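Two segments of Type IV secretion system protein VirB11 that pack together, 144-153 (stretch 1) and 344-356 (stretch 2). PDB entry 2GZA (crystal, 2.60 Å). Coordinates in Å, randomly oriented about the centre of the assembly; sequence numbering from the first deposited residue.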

# COMPACT_ATOMS: atom_id res chain seq x y z
N MET C 144 -11.96 32.94 -20.26
CA MET C 144 -10.81 32.83 -19.36
C MET C 144 -11.17 31.86 -18.17
O MET C 144 -10.66 32.00 -17.05
CB MET C 144 -10.42 34.20 -18.83
N SER C 145 -12.05 30.86 -18.50
CA SER C 145 -12.69 29.79 -17.67
C SER C 145 -13.35 30.28 -16.39
O SER C 145 -12.77 30.33 -15.31
CB SER C 145 -11.78 28.58 -17.44
OG SER C 145 -12.55 27.39 -17.38
N LYS C 146 -14.63 30.60 -16.60
CA LYS C 146 -15.53 31.15 -15.62
C LYS C 146 -15.72 30.24 -14.43
O LYS C 146 -16.05 29.06 -14.54
CB LYS C 146 -16.88 31.49 -16.25
CG LYS C 146 -17.65 32.58 -15.52
CD LYS C 146 -16.72 33.63 -14.91
CE LYS C 146 -17.34 34.26 -13.67
NZ LYS C 146 -16.34 34.99 -12.85
N SER C 147 -15.50 30.85 -13.31
CA SER C 147 -15.67 30.17 -12.02
C SER C 147 -17.14 29.87 -11.74
O SER C 147 -17.46 29.08 -10.85
CB SER C 147 -15.09 31.03 -10.90
OG SER C 147 -13.81 31.54 -11.23
N LEU C 148 -18.02 30.53 -12.49
CA LEU C 148 -19.46 30.34 -12.36
C LEU C 148 -20.03 29.40 -13.43
O LEU C 148 -19.28 28.78 -14.19
CB LEU C 148 -20.19 31.69 -12.41
CG LEU C 148 -20.32 32.49 -11.11
CD1 LEU C 148 -20.62 33.96 -11.41
CD2 LEU C 148 -21.38 31.89 -10.17
N THR C 149 -21.35 29.30 -13.45
CA THR C 149 -22.08 28.42 -14.35
C THR C 149 -22.62 29.23 -15.56
O THR C 149 -23.31 30.23 -15.38
CB THR C 149 -23.23 27.71 -13.59
OG1 THR C 149 -22.76 27.27 -12.31
CG2 THR C 149 -23.73 26.52 -14.36
N PRO C 150 -22.23 28.83 -16.77
CA PRO C 150 -22.56 29.58 -17.98
C PRO C 150 -24.08 29.70 -18.18
O PRO C 150 -24.69 30.73 -17.86
CB PRO C 150 -21.94 28.73 -19.09
CG PRO C 150 -20.95 27.85 -18.43
CD PRO C 150 -21.47 27.60 -17.05
N PHE C 151 -24.65 28.62 -18.72
CA PHE C 151 -26.05 28.37 -19.01
C PHE C 151 -26.20 26.84 -19.07
O PHE C 151 -26.62 26.21 -20.06
CB PHE C 151 -26.50 29.06 -20.29
N GLU C 152 -25.76 26.35 -17.92
CA GLU C 152 -25.97 25.08 -17.30
C GLU C 152 -27.06 25.51 -16.34
O GLU C 152 -27.79 24.69 -15.78
CB GLU C 152 -24.75 24.61 -16.50
CG GLU C 152 -23.55 24.13 -17.31
CD GLU C 152 -22.32 23.86 -16.44
OE1 GLU C 152 -21.80 24.81 -15.83
OE2 GLU C 152 -21.87 22.70 -16.38
N GLN C 153 -27.17 26.82 -16.14
CA GLN C 153 -28.23 27.43 -15.35
C GLN C 153 -29.58 27.25 -16.04
O GLN C 153 -30.60 27.19 -15.36
CB GLN C 153 -27.96 28.93 -15.11
CG GLN C 153 -26.68 29.26 -14.34
CD GLN C 153 -26.80 29.08 -12.83
OE1 GLN C 153 -27.78 28.52 -12.33
NE2 GLN C 153 -25.84 29.52 -12.02
N TRP C 344 -30.21 13.09 -11.67
CA TRP C 344 -29.12 13.70 -10.95
C TRP C 344 -28.37 14.65 -11.88
O TRP C 344 -27.99 14.28 -12.99
CB TRP C 344 -28.21 12.60 -10.38
CG TRP C 344 -27.05 13.12 -9.60
CD1 TRP C 344 -26.98 13.28 -8.25
CD2 TRP C 344 -25.79 13.54 -10.13
NE1 TRP C 344 -25.75 13.78 -7.91
CE2 TRP C 344 -25.00 13.95 -9.04
CE3 TRP C 344 -25.25 13.61 -11.42
CZ2 TRP C 344 -23.70 14.44 -9.19
CZ3 TRP C 344 -23.95 14.09 -11.58
CH2 TRP C 344 -23.19 14.50 -10.46
N TYR C 345 -28.19 15.88 -11.43
CA TYR C 345 -27.43 16.89 -12.15
C TYR C 345 -26.88 17.88 -11.14
O TYR C 345 -27.63 18.54 -10.44
CB TYR C 345 -28.33 17.58 -13.18
CG TYR C 345 -27.68 18.68 -13.99
CD1 TYR C 345 -26.54 18.44 -14.75
CD2 TYR C 345 -28.21 19.97 -14.00
CE1 TYR C 345 -25.95 19.45 -15.50
CE2 TYR C 345 -27.62 20.99 -14.74
CZ TYR C 345 -26.50 20.72 -15.49
OH TYR C 345 -25.92 21.73 -16.22
N ASP C 346 -25.55 17.98 -11.06
CA ASP C 346 -24.91 18.86 -10.10
C ASP C 346 -23.64 19.55 -10.65
O ASP C 346 -22.53 19.21 -10.25
CB ASP C 346 -24.60 18.09 -8.81
CG ASP C 346 -24.30 18.99 -7.62
OD1 ASP C 346 -24.48 20.22 -7.71
OD2 ASP C 346 -23.88 18.44 -6.58
N PRO C 347 -23.82 20.53 -11.56
CA PRO C 347 -22.68 21.22 -12.19
C PRO C 347 -21.88 22.03 -11.17
O PRO C 347 -20.72 22.35 -11.39
CB PRO C 347 -23.35 22.14 -13.21
CG PRO C 347 -24.73 22.32 -12.73
CD PRO C 347 -25.11 21.05 -12.04
N ASN C 348 -22.54 22.34 -10.05
CA ASN C 348 -21.93 23.03 -8.93
C ASN C 348 -20.85 22.21 -8.22
O ASN C 348 -19.93 22.78 -7.65
CB ASN C 348 -23.00 23.45 -7.92
CG ASN C 348 -23.61 24.81 -8.24
OD1 ASN C 348 -22.93 25.84 -8.19
ND2 ASN C 348 -24.90 24.83 -8.55
N THR C 349 -20.95 20.89 -8.25
CA THR C 349 -19.91 20.07 -7.64
C THR C 349 -18.85 19.77 -8.67
O THR C 349 -17.66 19.79 -8.37
CB THR C 349 -20.49 18.79 -6.95
OG1 THR C 349 -21.49 19.17 -6.00
CG2 THR C 349 -19.41 18.00 -6.22
N LYS C 350 -19.28 19.51 -9.89
CA LYS C 350 -18.36 19.50 -11.00
C LYS C 350 -17.49 20.76 -10.87
O LYS C 350 -16.27 20.69 -10.91
CB LYS C 350 -19.12 19.46 -12.32
CG LYS C 350 -18.24 19.29 -13.52
CD LYS C 350 -19.07 19.07 -14.75
CE LYS C 350 -18.22 19.23 -15.98
NZ LYS C 350 -18.79 18.48 -17.11
N ARG C 351 -18.13 21.91 -10.65
CA ARG C 351 -17.46 23.21 -10.58
C ARG C 351 -16.47 23.28 -9.43
O ARG C 351 -15.26 23.36 -9.66
CB ARG C 351 -18.48 24.34 -10.46
CG ARG C 351 -17.96 25.69 -10.91
CD ARG C 351 -18.03 25.82 -12.42
NE ARG C 351 -16.83 26.47 -12.95
CZ ARG C 351 -15.86 25.84 -13.61
NH1 ARG C 351 -15.94 24.54 -13.86
NH2 ARG C 351 -14.80 26.53 -14.03
N ALA C 352 -16.98 23.24 -8.21
CA ALA C 352 -16.16 23.30 -7.01
C ALA C 352 -14.92 22.42 -7.18
O ALA C 352 -13.79 22.92 -7.15
CB ALA C 352 -16.96 22.91 -5.78
N LEU C 353 -15.16 21.12 -7.39
CA LEU C 353 -14.11 20.12 -7.62
C LEU C 353 -13.06 20.54 -8.65
O LEU C 353 -11.87 20.51 -8.35
CB LEU C 353 -14.75 18.80 -8.06
CG LEU C 353 -15.04 17.67 -7.07
CD1 LEU C 353 -15.42 18.15 -5.67
CD2 LEU C 353 -16.13 16.78 -7.65
N SER C 354 -13.49 20.91 -9.85
CA SER C 354 -12.56 21.26 -10.93
C SER C 354 -11.77 22.53 -10.62
O SER C 354 -10.77 22.82 -11.27
CB SER C 354 -13.29 21.40 -12.26
OG SER C 354 -14.24 22.44 -12.22
N LEU C 355 -12.23 23.26 -9.62
CA LEU C 355 -11.64 24.52 -9.23
C LEU C 355 -10.89 24.38 -7.90
O LEU C 355 -10.19 25.30 -7.47
CB LEU C 355 -12.74 25.57 -9.09
CG LEU C 355 -12.62 26.88 -9.85
CD1 LEU C 355 -12.62 26.65 -11.36
CD2 LEU C 355 -13.77 27.78 -9.45
N GLN C 356 -11.03 23.20 -7.29
CA GLN C 356 -10.62 22.95 -5.90
C GLN C 356 -9.11 22.98 -5.71
O GLN C 356 -8.00 23.29 -5.29
CB GLN C 356 -11.19 21.61 -5.43
CG GLN C 356 -11.26 21.41 -3.92
CD GLN C 356 -11.96 20.11 -3.55
OE1 GLN C 356 -11.93 19.13 -4.29
NE2 GLN C 356 -12.61 20.10 -2.38
O HOH W 1 -23.39 20.85 -16.73
O HOH W 2 -19.95 22.59 -13.88

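Stretch 2 opens in a strand that begins earlier in the chain and enters a helix at Pro347; stretch 1, which has no regular secondary structure, runs alongside it, and the contact buries 413 Å² summed over both sides. Tyr345 is the first residue to engage. Its CA-to-CB bond points toward stretch 1, and with chi1 at 179° (t) the buried ring carries OH to 3.1 Å from CB of Glu152, while Glu152 O lies at the ring edge, near its plane. The hydroxyl also reaches water 1 (2.7 Å from Tyr345 OH), which donates to OE2 of Glu152 at a short 2.4 Å, so a single solvent molecule links the two side chains.

Asp346 makes no contact across the interface. It occupies the N-cap position, where its OD2 accepts from Thr349 OG1 at 2.6 Å and its backbone O accepts from Thr349 N at 3.1 Å, tying down the first turn.

Pro347, buried, suits this first turn because the helix asks no backbone hydrogen bond of its nitrogen. Its CB packs 3.5 Å from Glu152 OE2, and water 2 lies 2.6 Å from Pro347 O and 3.2 Å from Glu152 OE2. Asn348 is peripheral, its OD1 4.4 Å from Thr149 OG1.

One turn on, Arg351 points toward stretch 1 and has 84 Å² covered. Its long side chain (chi1 t, chi2 p) brings the guanidinium to backbone carbonyls: NH2 donates to Lys146 O at 2.9 Å, and NE to Lys146 O at 3.1 Å and Ser147 O at 3.4 Å. All three bonds are weak, with N-H...acceptor angles of 124-133°. Because these acceptors are backbone atoms, Lys146 can participate while its side chain points away.

Leu355 closes the contact nonpolarly, CD2 lying 3.8 Å from Ser147 CB.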